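Local coordinates for protein C-glycoside 3-oxidase (Microbacterium trichothecenolyticum, PDB 7DVE) that oxidises the sugar C3 hydroxyl of C-glycosides such as isoorientin and mangiferin with bound FAD, passing the electrons to oxygen to make hydrogen peroxide, at residues A[292-296]-A[377-383]; A[100-105]-A[397-401]; A[170-174]-A[310-314]; A[55-59]-A[321-325]. All coordinates share one frame; numbering follows the deposited sequence.

How the interactions relate
Interactions 1 and 2 form one continuous patch, their centres 14 Å apart. They share the two-stranded antiparallel sheet of strands 382-386 and 396-401: Val383 of interaction 1 packs against Leu400 and Met398 of interaction 2, with Val383 CB 3.7 Å from Leu400 CD2. Interaction 1 approaches the active site through Asn296, whose side chain is about 7 Å from that of His444, the inferred proton acceptor; in interaction 2 the Met398 side chain is about 8 Å from FAD. The Lys55 side chain of interaction 4 is about 9 Å from FAD. Interaction 3 lies away from the annotated sites, its nearest atoms about 7 Å from those of interaction 4.

Interaction 1. Residues A[292-296]-A[377-383]; sequences GRYLN and LQASDRV
Gly292 O accepts the backbone N-H of Val383 at 3.0 Å, joining the loop after helix 276-283 to the start of strand 382-386. Arg293 follows, its extended side chain running alongside that of Arg382 in the same direction. The two guanidinium groups are stacked almost parallel (5°), with centres 4.1 Å apart. Arg293 NH1 also donates to Ala379 O at 2.9 Å; the acceptor lies near the guanidinium plane, so this bond helps set the rotation of the group despite the like charge stacked on its face. Tyr294 lays its CE1 corner 3.8 Å from Ala379 CB, while Arg450 makes a cation-pi contact with the ring. Leu295 N donates to Asp381 O, and Leu295 O accepts from a water that also accepts from Gln378 N and donates to Asp381 OD2, a carboxylate oxygen salt-bridged to Lys375. Asn296 finishes the segment: ND2 bonds its own loop at Tyr294 O (3.0 Å, 153°), in the planes of both groups, and Leu377 CD2 presses on CG at 3.6 Å. With the Asn296 side chain about 7 Å from that of His444, the inferred proton acceptor, this is a loop-to-strand junction beside the active site of a GMC oxidoreductase.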
loop_
_atom_site.group_PDB
_atom_site.type_symbol
_atom_site.label_atom_id
_atom_site.label_comp_id
_atom_site.label_asym_id
_atom_site.label_seq_id
_atom_site.Cartn_x
_atom_site.Cartn_y
_atom_site.Cartn_z
ATOM N N GLY A 292 7.581 3.038 15.502
ATOM C CA GLY A 292 7.917 1.689 15.102
ATOM C C GLY A 292 7.143 0.594 15.794
ATOM O O GLY A 292 7.109 -0.522 15.283
ATOM N N ARG A 293 6.504 0.878 16.928
ATOM C CA ARG A 293 5.770 -0.118 17.689
ATOM C C ARG A 293 4.364 -0.328 17.120
ATOM O O ARG A 293 3.870 0.462 16.312
ATOM C CB ARG A 293 5.687 0.313 19.155
ATOM C CG ARG A 293 6.993 0.212 19.920
ATOM C CD ARG A 293 6.804 0.566 21.393
ATOM N NE ARG A 293 8.028 0.348 22.153
ATOM C CZ ARG A 293 8.413 -0.839 22.596
ATOM N NH1 ARG A 293 7.696 -1.928 22.369
ATOM N NH2 ARG A 293 9.545 -0.936 23.288
ATOM N N TYR A 294 3.712 -1.410 17.564
ATOM C CA TYR A 294 2.351 -1.797 17.173
ATOM C C TYR A 294 2.293 -2.199 15.703
ATOM O O TYR A 294 1.219 -2.221 15.094
ATOM C CB TYR A 294 1.312 -0.695 17.521
ATOM C CG TYR A 294 1.492 -0.161 18.938
ATOM C CD1 TYR A 294 1.125 -0.920 20.054
ATOM C CD2 TYR A 294 2.102 1.067 19.165
ATOM C CE1 TYR A 294 1.352 -0.453 21.360
ATOM C CE2 TYR A 294 2.332 1.531 20.446
ATOM C CZ TYR A 294 1.961 0.772 21.545
ATOM O OH TYR A 294 2.201 1.267 22.813
ATOM N N LEU A 295 3.462 -2.536 15.155
ATOM C CA LEU A 295 3.623 -3.010 13.786
ATOM C C LEU A 295 2.763 -4.244 13.524
ATOM O O LEU A 295 2.806 -5.219 14.281
ATOM C CB LEU A 295 5.100 -3.361 13.548
ATOM C CG LEU A 295 5.529 -4.186 12.303
ATOM C CD1 LEU A 295 5.047 -3.548 11.059
ATOM C CD2 LEU A 295 7.034 -4.407 12.247
ATOM N N ASN A 296 2.015 -4.235 12.422
ATOM C CA ASN A 296 1.224 -5.421 12.114
ATOM C C ASN A 296 1.173 -5.696 10.617
ATOM O O ASN A 296 0.925 -4.796 9.803
ATOM C CB ASN A 296 -0.197 -5.332 12.700
ATOM C CG ASN A 296 -0.972 -4.082 12.243
ATOM O OD1 ASN A 296 -1.943 -4.178 11.470
ATOM N ND2 ASN A 296 -0.579 -2.914 12.776
ATOM N N LEU A 377 -2.846 -7.052 17.919
ATOM C CA LEU A 377 -1.840 -6.005 18.055
ATOM C C LEU A 377 -1.065 -6.134 19.361
ATOM O O LEU A 377 -1.628 -6.434 20.418
ATOM C CB LEU A 377 -2.499 -4.631 17.956
ATOM C CG LEU A 377 -3.262 -4.401 16.639
ATOM C CD1 LEU A 377 -3.811 -3.006 16.601
ATOM C CD2 LEU A 377 -2.369 -4.623 15.466
ATOM N N GLN A 378 0.242 -5.911 19.280
ATOM C CA GLN A 378 1.136 -6.062 20.417
ATOM C C GLN A 378 2.109 -4.896 20.453
ATOM O O GLN A 378 2.538 -4.404 19.406
ATOM C CB GLN A 378 1.900 -7.388 20.349
ATOM C CG GLN A 378 1.009 -8.614 20.476
ATOM C CD GLN A 378 1.761 -9.920 20.279
ATOM O OE1 GLN A 378 2.439 -10.124 19.269
ATOM N NE2 GLN A 378 1.629 -10.815 21.236
ATOM N N ALA A 379 2.424 -4.431 21.662
ATOM C CA ALA A 379 3.458 -3.411 21.805
ATOM C C ALA A 379 4.809 -3.914 21.312
ATOM O O ALA A 379 5.585 -3.140 20.733
ATOM C CB ALA A 379 3.566 -2.954 23.261
ATOM N N SER A 380 5.098 -5.202 21.506
ATOM C CA SER A 380 6.422 -5.714 21.174
ATOM C C SER A 380 6.586 -6.011 19.691
ATOM O O SER A 380 7.717 -6.174 19.229
ATOM C CB SER A 380 6.717 -6.972 21.984
ATOM O OG SER A 380 5.747 -7.958 21.700
ATOM N N ASP A 381 5.491 -6.102 18.939
ATOM C CA ASP A 381 5.592 -6.172 17.489
ATOM C C ASP A 381 6.070 -4.816 16.991
ATOM O O ASP A 381 5.303 -3.849 17.009
ATOM C CB ASP A 381 4.244 -6.534 16.865
ATOM C CG ASP A 381 3.772 -7.953 17.218
ATOM O OD1 ASP A 381 4.613 -8.828 17.510
ATOM O OD2 ASP A 381 2.542 -8.198 17.189
ATOM N N ARG A 382 7.323 -4.722 16.550
ATOM C CA ARG A 382 7.856 -3.413 16.191
ATOM C C ARG A 382 9.011 -3.539 15.212
ATOM O O ARG A 382 9.551 -4.624 14.979
ATOM C CB ARG A 382 8.337 -2.651 17.422
ATOM C CG ARG A 382 9.411 -3.400 18.192
ATOM C CD ARG A 382 9.560 -2.773 19.529
ATOM N NE ARG A 382 10.863 -3.027 20.096
ATOM C CZ ARG A 382 11.714 -2.085 20.477
ATOM N NH1 ARG A 382 11.473 -0.803 20.249
ATOM N NH2 ARG A 382 12.828 -2.443 21.122
ATOM N N VAL A 383 9.391 -2.391 14.648
ATOM C CA VAL A 383 10.662 -2.230 13.957
ATOM C C VAL A 383 11.568 -1.363 14.825
ATOM O O VAL A 383 11.191 -0.251 15.201
ATOM C CB VAL A 383 10.485 -1.630 12.552
ATOM C CG1 VAL A 383 9.628 -0.385 12.591
ATOM C CG2 VAL A 383 11.849 -1.334 11.942
HETATM O O HOH W 1 1.042 -6.180 16.337
#

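Interaction 2. Residues A[100-105]-A[397-401]; sequences LESGYQ and AMQLH
Gly103 O takes the backbone N-H of Leu400 at 2.7 Å. The same oxygen also meets Gln399 CA in a CA-H...O contact of 3.3 Å, so two neighbouring residues of the strand converge on one carbonyl. Gly103 CA and Gln399 CA are 4.2 Å apart, and Gly103 CA in turn approaches Met398 O, an oxygen with which a side chain at this position would collide. Strand 396-401 pairs on its other edge with strand 382-386 in a small antiparallel sheet of this GMC oxidoreductase, and the loop 100-105 is laid along it. Leu100 points its CB at the strand and divides its branches: CD1 touches Leu400 CD1 at 3.9 Å, while CD2 reaches Met398 SD at 4.0 Å, the Leu100 and Met398 side chains crossing at about a right angle. Phe117 packs on both Leu100 and Met398. Gln399 starts out facing away from the loop, but a bend at chi2 (66°) folds its amide back: OE1 comes to 3.4 Å from Gly103 CA, and NE2 lies near the backbone of Gln105 while donating to Leu400 O at 3.2 Å, the acceptor tilted 27° from the amide plane.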
loop_
_atom_site.group_PDB
_atom_site.type_symbol
_atom_site.label_atom_id
_atom_site.label_comp_id
_atom_site.label_asym_id
_atom_site.label_seq_id
_atom_site.Cartn_x
_atom_site.Cartn_y
_atom_site.Cartn_z
ATOM N N LEU A 100 14.505 -7.429 3.279
ATOM C CA LEU A 100 15.620 -7.203 4.187
ATOM C C LEU A 100 16.673 -8.283 3.977
ATOM O O LEU A 100 16.349 -9.456 3.750
ATOM C CB LEU A 100 15.146 -7.214 5.637
ATOM C CG LEU A 100 14.358 -5.992 6.122
ATOM C CD1 LEU A 100 13.958 -6.166 7.584
ATOM C CD2 LEU A 100 15.206 -4.749 5.946
ATOM N N GLU A 101 17.944 -7.886 4.038
ATOM C CA GLU A 101 19.010 -8.869 3.973
ATOM C C GLU A 101 19.230 -9.569 5.308
ATOM O O GLU A 101 19.671 -10.730 5.334
ATOM C CB GLU A 101 20.298 -8.204 3.497
ATOM C CG GLU A 101 20.631 -8.571 2.066
ATOM C CD GLU A 101 21.527 -7.559 1.382
ATOM O OE1 GLU A 101 21.100 -6.387 1.219
ATOM O OE2 GLU A 101 22.657 -7.946 1.014
ATOM N N SER A 102 18.959 -8.878 6.412
ATOM C CA SER A 102 19.016 -9.457 7.752
ATOM C C SER A 102 18.125 -8.615 8.661
ATOM O O SER A 102 17.547 -7.610 8.235
ATOM C CB SER A 102 20.453 -9.514 8.269
ATOM O OG SER A 102 21.149 -8.326 7.930
ATOM N N GLY A 103 18.020 -9.020 9.924
ATOM C CA GLY A 103 17.176 -8.279 10.841
ATOM C C GLY A 103 15.696 -8.503 10.679
ATOM O O GLY A 103 14.906 -7.808 11.311
ATOM N N TYR A 104 15.283 -9.444 9.840
ATOM C CA TYR A 104 13.862 -9.676 9.654
ATOM C C TYR A 104 13.263 -10.583 10.728
ATOM O O TYR A 104 12.038 -10.708 10.797
ATOM C CB TYR A 104 13.620 -10.247 8.248
ATOM C CG TYR A 104 14.441 -11.479 7.918
ATOM C CD1 TYR A 104 14.034 -12.723 8.357
ATOM C CD2 TYR A 104 15.616 -11.397 7.174
ATOM C CE1 TYR A 104 14.748 -13.855 8.066
ATOM C CE2 TYR A 104 16.361 -12.537 6.887
ATOM C CZ TYR A 104 15.909 -13.770 7.344
ATOM O OH TYR A 104 16.591 -14.938 7.096
ATOM N N GLN A 105 14.085 -11.202 11.575
ATOM C CA GLN A 105 13.584 -12.128 12.583
ATOM C C GLN A 105 14.588 -12.214 13.719
ATOM O O GLN A 105 15.797 -12.338 13.479
ATOM C CB GLN A 105 13.333 -13.519 12.002
ATOM C CG GLN A 105 13.080 -14.557 13.085
ATOM C CD GLN A 105 13.130 -15.992 12.575
ATOM O OE1 GLN A 105 12.611 -16.315 11.495
ATOM N NE2 GLN A 105 13.748 -16.860 13.362
ATOM N N ALA A 397 20.034 0.515 10.378
ATOM C CA ALA A 397 19.548 -0.803 10.006
ATOM C C ALA A 397 18.401 -1.221 10.914
ATOM O O ALA A 397 18.359 -0.869 12.092
ATOM C CB ALA A 397 20.676 -1.834 10.051
ATOM N N MET A 398 17.450 -1.959 10.339
ATOM C CA MET A 398 16.251 -2.423 11.025
ATOM C C MET A 398 16.427 -3.812 11.615
ATOM O O MET A 398 17.079 -4.689 11.038
ATOM C CB MET A 398 15.019 -2.451 10.100
ATOM C CG MET A 398 14.915 -1.369 9.055
ATOM S SD MET A 398 13.525 -1.682 7.937
ATOM C CE MET A 398 13.131 0.013 7.468
ATOM N N GLN A 399 15.809 -3.991 12.776
ATOM C CA GLN A 399 15.585 -5.287 13.389
ATOM C C GLN A 399 14.084 -5.393 13.593
ATOM O O GLN A 399 13.456 -4.459 14.103
ATOM C CB GLN A 399 16.344 -5.438 14.719
ATOM C CG GLN A 399 15.964 -6.690 15.476
ATOM C CD GLN A 399 16.394 -7.953 14.736
ATOM O OE1 GLN A 399 17.519 -8.019 14.224
ATOM N NE2 GLN A 399 15.504 -8.958 14.668
ATOM N N LEU A 400 13.503 -6.488 13.131
ATOM C CA LEU A 400 12.065 -6.696 13.181
ATOM C C LEU A 400 11.749 -7.640 14.334
ATOM O O LEU A 400 12.359 -8.711 14.453
ATOM C CB LEU A 400 11.548 -7.263 11.856
ATOM C CG LEU A 400 11.486 -6.333 10.625
ATOM C CD1 LEU A 400 10.689 -6.978 9.485
ATOM C CD2 LEU A 400 10.928 -4.963 10.973
ATOM N N HIS A 401 10.812 -7.232 15.190
ATOM C CA HIS A 401 10.338 -8.047 16.302
ATOM C C HIS A 401 8.873 -8.377 16.043
ATOM O O HIS A 401 8.044 -7.470 15.932
ATOM C CB HIS A 401 10.489 -7.317 17.637
ATOM C CG HIS A 401 11.909 -7.085 18.063
ATOM N ND1 HIS A 401 12.612 -7.996 18.821
ATOM C CD2 HIS A 401 12.730 -6.020 17.902
ATOM C CE1 HIS A 401 13.817 -7.519 19.079
ATOM N NE2 HIS A 401 13.915 -6.321 18.533
#

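Interaction 3. Residues A[170-174]-A[310-314]; sequences ASPYA and FTPVV
This is an aromatic surface contact between two loops, a type I beta turn from Ser171 to Ala174 and the segment 310-314 that follows strand 300-307 of the large antiparallel sheet. The turn, closed by the backbone bond from Ala174 N to Ser171 O at 3.0 Å, presents Tyr173 to the other loop, while Ser171 OG is held from outside by Tyr327 O. Tyr173 and Phe310 form an offset stack, their centroids 4.3 Å apart and planes inclined by 19°. The long axes of the two side chains cross at about a right angle. The CE1 and CZ end of Phe310 lies over one face of the Tyr173 ring, offset toward its rim; the closest approach of the rings is doubtful. Phe310 gets there with CG anti to its backbone N (chi1 -176°), which carries the ring over to the turn. Outside the two segments, Ser365 touches Phe310 and Thr328 touches Tyr173. Beside the stack, Pro172 CG makes a looser apolar contact with Val313 CG2. The phenol end of Tyr173 reaches beyond Phe310 to the backbone: Val313 CG1 lies 3.6 Å from OH, and the hydroxyl donates a weak hydrogen bond to Thr311 O, 3.4 Å away, an oxygen lying at the edge of the ring and near its plane.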
loop_
_atom_site.group_PDB
_atom_site.type_symbol
_atom_site.label_atom_id
_atom_site.label_comp_id
_atom_site.label_asym_id
_atom_site.label_seq_id
_atom_site.Cartn_x
_atom_site.Cartn_y
_atom_site.Cartn_z
ATOM N N ALA A 170 -17.833 -6.161 -18.746
ATOM C CA ALA A 170 -18.143 -6.576 -20.117
ATOM C C ALA A 170 -17.510 -7.909 -20.507
ATOM O O ALA A 170 -17.725 -8.367 -21.635
ATOM C CB ALA A 170 -17.702 -5.512 -21.131
ATOM N N SER A 171 -16.746 -8.549 -19.625
ATOM C CA SER A 171 -16.108 -9.752 -20.125
ATOM C C SER A 171 -17.085 -10.931 -20.097
ATOM O O SER A 171 -18.034 -10.946 -19.308
ATOM C CB SER A 171 -14.868 -10.100 -19.307
ATOM O OG SER A 171 -15.184 -11.031 -18.313
ATOM N N PRO A 172 -16.864 -11.934 -20.951
ATOM C CA PRO A 172 -17.783 -13.088 -20.982
ATOM C C PRO A 172 -17.908 -13.820 -19.652
ATOM O O PRO A 172 -18.946 -14.451 -19.398
ATOM C CB PRO A 172 -17.182 -13.999 -22.066
ATOM C CG PRO A 172 -16.091 -13.206 -22.749
ATOM C CD PRO A 172 -15.968 -11.865 -22.120
ATOM N N TYR A 173 -16.901 -13.753 -18.784
ATOM C CA TYR A 173 -16.964 -14.428 -17.497
ATOM C C TYR A 173 -17.408 -13.502 -16.369
ATOM O O TYR A 173 -17.248 -13.847 -15.193
ATOM C CB TYR A 173 -15.611 -15.075 -17.190
ATOM C CG TYR A 173 -15.182 -15.996 -18.317
ATOM C CD1 TYR A 173 -15.991 -17.069 -18.705
ATOM C CD2 TYR A 173 -14.014 -15.755 -19.046
ATOM C CE1 TYR A 173 -15.632 -17.899 -19.761
ATOM C CE2 TYR A 173 -13.641 -16.592 -20.105
ATOM C CZ TYR A 173 -14.460 -17.658 -20.453
ATOM O OH TYR A 173 -14.109 -18.495 -21.482
ATOM N N ALA A 174 -17.969 -12.339 -16.707
ATOM C CA ALA A 174 -18.447 -11.403 -15.694
ATOM C C ALA A 174 -19.533 -12.035 -14.828
ATOM O O ALA A 174 -20.524 -12.566 -15.337
ATOM C CB ALA A 174 -18.988 -10.137 -16.362
ATOM N N PHE A 310 -17.756 -24.169 -17.392
ATOM C CA PHE A 310 -17.059 -22.997 -17.889
ATOM C C PHE A 310 -17.310 -22.973 -19.388
ATOM O O PHE A 310 -16.670 -23.715 -20.139
ATOM C CB PHE A 310 -15.578 -23.124 -17.543
ATOM C CG PHE A 310 -14.746 -21.948 -17.916
ATOM C CD1 PHE A 310 -14.777 -20.791 -17.163
ATOM C CD2 PHE A 310 -13.901 -22.009 -19.012
ATOM C CE1 PHE A 310 -13.976 -19.702 -17.494
ATOM C CE2 PHE A 310 -13.101 -20.925 -19.359
ATOM C CZ PHE A 310 -13.131 -19.771 -18.591
ATOM N N THR A 311 -18.274 -22.166 -19.821
ATOM C CA THR A 311 -18.540 -22.039 -21.251
ATOM C C THR A 311 -17.330 -21.393 -21.903
ATOM O O THR A 311 -16.984 -20.263 -21.555
ATOM C CB THR A 311 -19.795 -21.215 -21.508
ATOM O OG1 THR A 311 -20.889 -21.795 -20.800
ATOM C CG2 THR A 311 -20.139 -21.209 -22.974
ATOM N N PRO A 312 -16.632 -22.076 -22.802
ATOM C CA PRO A 312 -15.459 -21.465 -23.428
ATOM C C PRO A 312 -15.857 -20.364 -24.398
ATOM O O PRO A 312 -16.961 -20.358 -24.947
ATOM C CB PRO A 312 -14.793 -22.640 -24.154
ATOM C CG PRO A 312 -15.891 -23.612 -24.397
ATOM C CD PRO A 312 -16.882 -23.448 -23.282
ATOM N N VAL A 313 -14.933 -19.418 -24.596
ATOM C CA VAL A 313 -15.131 -18.302 -25.516
ATOM C C VAL A 313 -14.574 -18.681 -26.884
ATOM O O VAL A 313 -13.440 -19.160 -26.996
ATOM C CB VAL A 313 -14.482 -17.014 -24.971
ATOM C CG1 VAL A 313 -12.993 -17.215 -24.700
ATOM C CG2 VAL A 313 -14.699 -15.850 -25.938
ATOM N N VAL A 314 -15.379 -18.479 -27.930
ATOM C CA VAL A 314 -15.029 -19.001 -29.248
ATOM C C VAL A 314 -13.842 -18.242 -29.838
ATOM O O VAL A 314 -12.956 -18.841 -30.458
ATOM C CB VAL A 314 -16.258 -18.976 -30.181
ATOM C CG1 VAL A 314 -16.780 -17.558 -30.381
ATOM C CG2 VAL A 314 -15.941 -19.630 -31.523
#

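Interaction 4. Residues A[55-59]-A[321-325]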
loop_
_atom_site.group_PDB
_atom_site.type_symbol
_atom_site.label_atom_id
_atom_site.label_comp_id
_atom_site.label_asym_id
_atom_site.label_seq_id
_atom_site.Cartn_x
_atom_site.Cartn_y
_atom_site.Cartn_z
ATOM N N LYS A 55 3.141 -2.304 -15.794
ATOM C CA LYS A 55 2.402 -2.945 -16.883
ATOM C C LYS A 55 1.957 -1.969 -17.979
ATOM O O LYS A 55 1.306 -2.386 -18.948
ATOM C CB LYS A 55 1.189 -3.670 -16.323
ATOM C CG LYS A 55 1.527 -4.817 -15.374
ATOM C CD LYS A 55 0.643 -6.041 -15.649
ATOM C CE LYS A 55 1.087 -7.225 -14.813
ATOM N NZ LYS A 55 0.013 -8.248 -14.781
ATOM N N ASN A 56 2.263 -0.681 -17.855
ATOM C CA ASN A 56 2.122 0.224 -18.981
ATOM C C ASN A 56 3.209 0.031 -20.027
ATOM O O ASN A 56 3.090 0.589 -21.118
ATOM C CB ASN A 56 2.150 1.675 -18.501
ATOM C CG ASN A 56 0.842 2.112 -17.921
ATOM O OD1 ASN A 56 -0.135 2.340 -18.650
ATOM N ND2 ASN A 56 0.806 2.248 -16.591
ATOM N N ILE A 57 4.268 -0.702 -19.705
ATOM C CA ILE A 57 5.424 -0.854 -20.579
ATOM C C ILE A 57 5.222 -2.102 -21.429
ATOM O O ILE A 57 5.108 -3.213 -20.895
ATOM C CB ILE A 57 6.725 -0.956 -19.768
ATOM C CG1 ILE A 57 6.896 0.246 -18.845
ATOM C CG2 ILE A 57 7.913 -1.081 -20.717
ATOM C CD1 ILE A 57 7.935 0.029 -17.743
ATOM N N ALA A 58 5.203 -1.920 -22.746
ATOM C CA ALA A 58 4.868 -3.004 -23.664
ATOM C C ALA A 58 6.038 -3.957 -23.884
ATOM O O ALA A 58 5.839 -5.168 -24.006
ATOM C CB ALA A 58 4.409 -2.435 -25.009
ATOM N N ASP A 59 7.253 -3.436 -23.978
ATOM C CA ASP A 59 8.398 -4.295 -24.249
ATOM C C ASP A 59 8.716 -5.122 -23.006
ATOM O O ASP A 59 8.806 -4.578 -21.899
ATOM C CB ASP A 59 9.606 -3.447 -24.658
ATOM C CG ASP A 59 10.856 -4.277 -24.873
ATOM O OD1 ASP A 59 10.891 -5.073 -25.833
ATOM O OD2 ASP A 59 11.788 -4.163 -24.051
ATOM N N GLN A 321 -0.502 -6.934 -24.795
ATOM C CA GLN A 321 0.912 -6.663 -24.570
ATOM C C GLN A 321 1.149 -5.584 -23.517
ATOM O O GLN A 321 2.260 -5.500 -22.984
ATOM C CB GLN A 321 1.598 -6.263 -25.876
ATOM C CG GLN A 321 2.958 -6.907 -26.041
ATOM C CD GLN A 321 3.903 -6.056 -26.860
ATOM O OE1 GLN A 321 3.484 -5.157 -27.597
ATOM N NE2 GLN A 321 5.195 -6.325 -26.724
ATOM N N THR A 322 0.156 -4.742 -23.236
ATOM C CA THR A 322 0.141 -3.936 -22.030
ATOM C C THR A 322 -1.160 -4.189 -21.273
ATOM O O THR A 322 -2.155 -4.666 -21.827
ATOM C CB THR A 322 0.282 -2.437 -22.318
ATOM O OG1 THR A 322 -0.982 -1.905 -22.699
ATOM C CG2 THR A 322 1.250 -2.200 -23.438
ATOM N N GLY A 323 -1.133 -3.889 -19.991
ATOM C CA GLY A 323 -2.330 -4.017 -19.200
ATOM C C GLY A 323 -2.734 -5.451 -18.900
ATOM O O GLY A 323 -1.925 -6.400 -18.898
ATOM N N LEU A 324 -4.024 -5.602 -18.627
ATOM C CA LEU A 324 -4.561 -6.824 -18.065
ATOM C C LEU A 324 -5.465 -7.520 -19.065
ATOM O O LEU A 324 -5.992 -6.916 -20.000
ATOM C CB LEU A 324 -5.353 -6.550 -16.785
ATOM C CG LEU A 324 -4.796 -5.571 -15.759
ATOM C CD1 LEU A 324 -5.881 -5.163 -14.722
ATOM C CD2 LEU A 324 -3.609 -6.190 -15.106
ATOM N N SER A 325 -5.627 -8.814 -18.849
ATOM C CA SER A 325 -6.656 -9.556 -19.538
ATOM C C SER A 325 -7.991 -9.335 -18.836
ATOM O O SER A 325 -8.063 -8.798 -17.723
ATOM C CB SER A 325 -6.319 -11.032 -19.533
ATOM O OG SER A 325 -6.366 -11.452 -18.174
#
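Thr322 turns its CB toward residues 55-59, and CB and the methyl carry the contact. CB lies 3.5 Å from Lys55 O. From there the methyl, CG2, stands anti to the threonine's own carbonyl carbon and runs on to Ala58, reaching CB at 3.5 Å and CA at 3.7 Å, a small apolar contact between two loops. Arg205 and Pro209, from outside the two segments, also touch the threonine side chain. One residue on, Gly323 N donates to Lys55 O at 3.0 Å with a fairly straight N-H...O angle of 163°; the same carbonyl thus receives a backbone bond and lies against Thr322 CB. Gly323 has a positive phi of 73°, a turn that glycine takes readily. Gln321 NE2 lies 3.0 Å from Ala58 O, but the angle is too poor for a hydrogen bond. Further along, the aliphatic chain of Lys55 passes Gly323, and its NZ comes 4.2 Å from Leu324 CD2, the two side chains crossing at about a right angle. Beyond Ala58, Asp59 serves as N-cap of helix 60-69 through OD2 and Glu62 N. With a single hydrogen bond across it and otherwise mostly van der Waals touches, the contact joins the loop leading into that helix to the 321-325 loop through one directional backbone link, and the apolar fit of threonine on alanine fills in beside it.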